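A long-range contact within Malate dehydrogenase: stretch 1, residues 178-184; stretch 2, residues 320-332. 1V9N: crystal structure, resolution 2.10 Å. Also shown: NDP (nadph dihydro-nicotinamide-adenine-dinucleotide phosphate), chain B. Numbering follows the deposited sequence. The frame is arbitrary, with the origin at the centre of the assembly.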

# COMPACT_ATOMS: atom_id res chain seq x y z
N ASP A 178 18.64 -4.74 -14.19
CA ASP A 178 19.78 -4.58 -13.31
C ASP A 178 19.43 -5.02 -11.89
O ASP A 178 19.02 -6.16 -11.68
CB ASP A 178 20.23 -3.11 -13.33
CG ASP A 178 20.40 -2.58 -14.75
OD1 ASP A 178 21.19 -3.17 -15.52
OD2 ASP A 178 19.75 -1.57 -15.10
N LYS A 179 19.58 -4.13 -10.91
CA LYS A 179 19.25 -4.49 -9.53
C LYS A 179 17.75 -4.40 -9.29
O LYS A 179 17.07 -3.54 -9.86
CB LYS A 179 20.02 -3.61 -8.55
CG LYS A 179 21.51 -3.91 -8.54
CD LYS A 179 22.29 -3.06 -7.56
CE LYS A 179 23.79 -3.38 -7.67
NZ LYS A 179 24.64 -2.46 -6.87
N PRO A 180 17.21 -5.28 -8.44
CA PRO A 180 15.78 -5.26 -8.15
C PRO A 180 15.23 -3.92 -7.68
O PRO A 180 15.91 -3.15 -6.99
CB PRO A 180 15.63 -6.33 -7.06
CG PRO A 180 16.76 -7.28 -7.36
CD PRO A 180 17.89 -6.34 -7.68
N PHE A 181 14.00 -3.63 -8.09
CA PHE A 181 13.32 -2.44 -7.64
C PHE A 181 12.98 -2.85 -6.20
O PHE A 181 12.58 -3.99 -5.97
CB PHE A 181 12.03 -2.24 -8.43
CG PHE A 181 11.07 -1.28 -7.79
CD1 PHE A 181 11.18 0.09 -8.04
CD2 PHE A 181 10.09 -1.74 -6.92
CE1 PHE A 181 10.30 0.99 -7.42
CE2 PHE A 181 9.21 -0.85 -6.30
CZ PHE A 181 9.32 0.52 -6.55
N LEU A 182 13.13 -1.95 -5.24
CA LEU A 182 12.82 -2.31 -3.87
C LEU A 182 12.25 -1.19 -3.03
O LEU A 182 12.96 -0.27 -2.61
CB LEU A 182 14.07 -2.87 -3.17
CG LEU A 182 13.95 -3.17 -1.66
CD1 LEU A 182 12.87 -4.23 -1.41
CD2 LEU A 182 15.31 -3.63 -1.12
N LEU A 183 10.94 -1.25 -2.81
CA LEU A 183 10.27 -0.28 -1.97
C LEU A 183 10.21 -0.98 -0.62
O LEU A 183 9.85 -2.15 -0.54
CB LEU A 183 8.84 -0.01 -2.47
CG LEU A 183 7.92 0.80 -1.56
CD1 LEU A 183 8.51 2.19 -1.33
CD2 LEU A 183 6.54 0.91 -2.20
N ASP A 184 10.59 -0.27 0.44
CA ASP A 184 10.55 -0.83 1.79
C ASP A 184 10.36 0.38 2.70
O ASP A 184 11.30 1.12 2.96
CB ASP A 184 11.86 -1.56 2.11
CG ASP A 184 11.78 -2.32 3.42
OD1 ASP A 184 10.69 -2.31 4.03
OD2 ASP A 184 12.80 -2.92 3.84
N TRP A 320 15.96 9.47 -7.58
CA TRP A 320 16.31 8.08 -7.28
C TRP A 320 15.12 7.15 -7.51
O TRP A 320 13.98 7.60 -7.61
CB TRP A 320 16.72 7.92 -5.81
CG TRP A 320 17.89 8.75 -5.37
CD1 TRP A 320 17.85 10.03 -4.90
CD2 TRP A 320 19.26 8.34 -5.32
NE1 TRP A 320 19.12 10.45 -4.56
CE2 TRP A 320 20.00 9.43 -4.81
CE3 TRP A 320 19.93 7.17 -5.67
CZ2 TRP A 320 21.39 9.37 -4.63
CZ3 TRP A 320 21.32 7.11 -5.49
CH2 TRP A 320 22.03 8.21 -4.97
N ILE A 321 15.41 5.86 -7.61
CA ILE A 321 14.37 4.85 -7.76
C ILE A 321 14.46 4.09 -6.44
O ILE A 321 15.55 3.94 -5.88
CB ILE A 321 14.64 3.89 -8.95
CG1 ILE A 321 13.43 2.98 -9.16
CG2 ILE A 321 15.87 3.03 -8.68
CD1 ILE A 321 12.15 3.73 -9.45
N HIS A 322 13.33 3.62 -5.93
CA HIS A 322 13.33 2.91 -4.66
C HIS A 322 14.26 1.71 -4.61
O HIS A 322 14.19 0.81 -5.44
CB HIS A 322 11.90 2.55 -4.30
CG HIS A 322 11.00 3.74 -4.26
ND1 HIS A 322 10.60 4.40 -5.40
CD2 HIS A 322 10.50 4.45 -3.22
CE1 HIS A 322 9.91 5.47 -5.07
NE2 HIS A 322 9.83 5.53 -3.75
N GLY A 323 15.14 1.73 -3.61
CA GLY A 323 16.09 0.65 -3.43
C GLY A 323 17.48 1.04 -3.91
O GLY A 323 18.47 0.44 -3.50
N GLU A 324 17.55 2.05 -4.78
CA GLU A 324 18.82 2.50 -5.33
C GLU A 324 19.83 2.99 -4.29
O GLU A 324 20.97 2.52 -4.29
CB GLU A 324 18.56 3.60 -6.37
CG GLU A 324 19.82 4.11 -7.06
CD GLU A 324 19.51 4.94 -8.28
OE1 GLU A 324 18.48 5.65 -8.28
OE2 GLU A 324 20.30 4.89 -9.25
N LYS A 325 19.43 3.92 -3.43
CA LYS A 325 20.33 4.41 -2.38
C LYS A 325 20.88 3.23 -1.58
O LYS A 325 22.08 3.14 -1.34
CB LYS A 325 19.61 5.35 -1.42
CG LYS A 325 19.28 6.73 -1.96
CD LYS A 325 18.54 7.53 -0.90
CE LYS A 325 18.20 8.93 -1.37
NZ LYS A 325 17.42 9.68 -0.34
N GLY A 326 19.98 2.34 -1.16
CA GLY A 326 20.38 1.19 -0.38
C GLY A 326 21.41 0.29 -1.05
O GLY A 326 22.38 -0.12 -0.42
N PHE A 327 21.20 -0.02 -2.33
CA PHE A 327 22.12 -0.87 -3.06
C PHE A 327 23.49 -0.20 -3.22
O PHE A 327 24.52 -0.88 -3.16
CB PHE A 327 21.55 -1.24 -4.43
CG PHE A 327 20.61 -2.41 -4.39
CD1 PHE A 327 21.03 -3.64 -3.88
CD2 PHE A 327 19.30 -2.30 -4.86
CE1 PHE A 327 20.17 -4.74 -3.85
CE2 PHE A 327 18.44 -3.39 -4.83
CZ PHE A 327 18.87 -4.61 -4.33
N LEU A 328 23.49 1.11 -3.41
CA LEU A 328 24.73 1.87 -3.56
C LEU A 328 25.44 1.91 -2.21
O LEU A 328 26.66 1.71 -2.13
CB LEU A 328 24.44 3.29 -4.03
CG LEU A 328 24.63 3.56 -5.53
CD1 LEU A 328 23.84 2.57 -6.34
CD2 LEU A 328 24.21 4.99 -5.84
N THR A 329 24.68 2.17 -1.15
CA THR A 329 25.24 2.21 0.19
C THR A 329 25.88 0.85 0.49
O THR A 329 26.98 0.78 1.05
CB THR A 329 24.16 2.49 1.23
OG1 THR A 329 23.60 3.79 1.00
CG2 THR A 329 24.75 2.44 2.64
N MSE A 330 25.19 -0.22 0.12
CA MSE A 330 25.70 -1.57 0.34
C MSE A 330 27.01 -1.75 -0.40
O MSE A 330 28.03 -2.13 0.19
CB MSE A 330 24.68 -2.61 -0.15
CG MSE A 330 25.22 -4.03 -0.21
SE MSE A 330 23.90 -5.36 -0.72
CE MSE A 330 24.16 -6.06 -2.48
N GLU A 331 26.99 -1.48 -1.71
CA GLU A 331 28.16 -1.61 -2.56
C GLU A 331 29.38 -0.96 -1.91
O GLU A 331 30.47 -1.53 -1.88
CB GLU A 331 27.88 -0.96 -3.92
CG GLU A 331 28.92 -1.22 -4.99
CD GLU A 331 28.61 -0.50 -6.28
OE1 GLU A 331 28.67 0.75 -6.30
OE2 GLU A 331 28.30 -1.18 -7.29
N THR A 332 29.17 0.24 -1.38
CA THR A 332 30.24 0.98 -0.72
C THR A 332 30.78 0.25 0.51
O THR A 332 31.96 -0.08 0.59
CB THR A 332 29.74 2.37 -0.27
OG1 THR A 332 29.43 3.17 -1.42
CG2 THR A 332 30.79 3.08 0.57
PA NDP B . 12.97 5.20 4.23
O1A NDP B . 14.37 5.08 4.56
O2A NDP B . 12.22 6.50 4.29
O5B NDP B . 12.78 4.55 2.73
C5B NDP B . 11.49 4.48 2.11
C4B NDP B . 11.72 3.78 0.75
O4B NDP B . 11.91 4.86 -0.18
C3B NDP B . 12.93 2.89 0.61
O3B NDP B . 12.54 1.76 -0.23
C2B NDP B . 13.99 3.70 -0.05
O2B NDP B . 15.00 2.99 -0.79
C1B NDP B . 13.16 4.65 -0.85
N9A NDP B . 13.74 6.02 -1.01
C8A NDP B . 14.47 6.80 -0.07
N7A NDP B . 14.79 7.97 -0.59
C5A NDP B . 14.28 7.99 -1.86
C6A NDP B . 14.27 8.94 -2.93
N6A NDP B . 14.86 10.13 -2.77
N1A NDP B . 13.65 8.63 -4.12
C2A NDP B . 13.05 7.41 -4.29
N3A NDP B . 13.00 6.45 -3.34
C4A NDP B . 13.64 6.80 -2.14
O3 NDP B . 12.06 4.17 4.99
PN NDP B . 11.61 3.86 6.48
O1N NDP B . 10.16 4.01 6.48
O2N NDP B . 12.41 4.84 7.29
O5D NDP B . 12.10 2.36 6.64
C5D NDP B . 12.80 1.88 7.82
C4D NDP B . 13.15 0.35 7.67
O4D NDP B . 12.67 -0.29 8.85
C3D NDP B . 12.49 -0.42 6.50
O3D NDP B . 13.48 -1.29 5.93
C2D NDP B . 11.31 -1.15 7.10
O2D NDP B . 11.00 -2.32 6.38
C1D NDP B . 11.81 -1.39 8.55
N1N NDP B . 10.73 -1.44 9.57
C2N NDP B . 10.54 -2.68 10.23
C3N NDP B . 9.49 -2.73 11.24
C7N NDP B . 9.25 -3.99 11.96
O7N NDP B . 8.38 -4.11 12.83
N7N NDP B . 9.99 -5.09 11.69
C4N NDP B . 8.73 -1.55 11.50
C5N NDP B . 8.93 -0.34 10.83
C6N NDP B . 9.94 -0.28 9.87
P2B NDP B . 16.44 2.68 -0.28
O1X NDP B . 17.25 2.95 -1.48
O2X NDP B . 16.53 1.24 0.13
O3X NDP B . 16.80 3.60 0.88
O HOH W 1 24.55 -3.66 -4.76
O HOH W 2 16.59 -0.49 -6.74

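Stretch 1 enters as a loop and becomes a strand at Phe 181, while stretch 2 passes through a type II turn, Ile 321 to Glu 324, into a helix with Gly 323 at its N-cap position. The backbones draw closest at Leu 182 and Gly 323, with CA atoms 4.4 Å apart, and diverge to 7.9 Å between the CA atoms of Lys 179 and Phe 327.

Lys 179 fills that space. Its extended chain lies over one face of the Phe 327 ring, with Lys 179 CD 3.6 Å from Phe 327 CG in an off-centre CH-pi contact. The ammonium group forms a long salt bridge (Lys 179 NZ to Glu 331 OE2, 3.9 Å), and a water links Lys 179 NZ to Phe 327 O. Pro 180 meets the same ring through its side chain, CD lying 3.9 Å from Phe 327 CZ, whereas its carbonyl oxygen approaches the ring edge, 3.3 Å from Phe 327 CE2. A second water donates to both Pro 180 O and His 322 O.

Phe 181 sets its ring edge against Ile 321, CD1 to CG1 3.8 Å, and meets the His 322 ring obliquely, the planes inclined at 53°. At Leu 182 the backbones join directly: Leu 182 N donates to His 322 O at 3.0 Å. The close approach leaves no space for a side chain at Gly 323, where an ideal CB would sit 2.9 Å from Leu 182 CB; its positive phi also favours glycine.

Leu 183 extends CD1 to within 3.6 Å of His 322 CD2, while NADPH covers one face of the imidazole. Asp 184 does not touch stretch 2, but the cofactor bridges the two: Asp 184 N donates to NDP O3B (2.9 Å) and Gly 323 N to NDP O2B (3.1 Å).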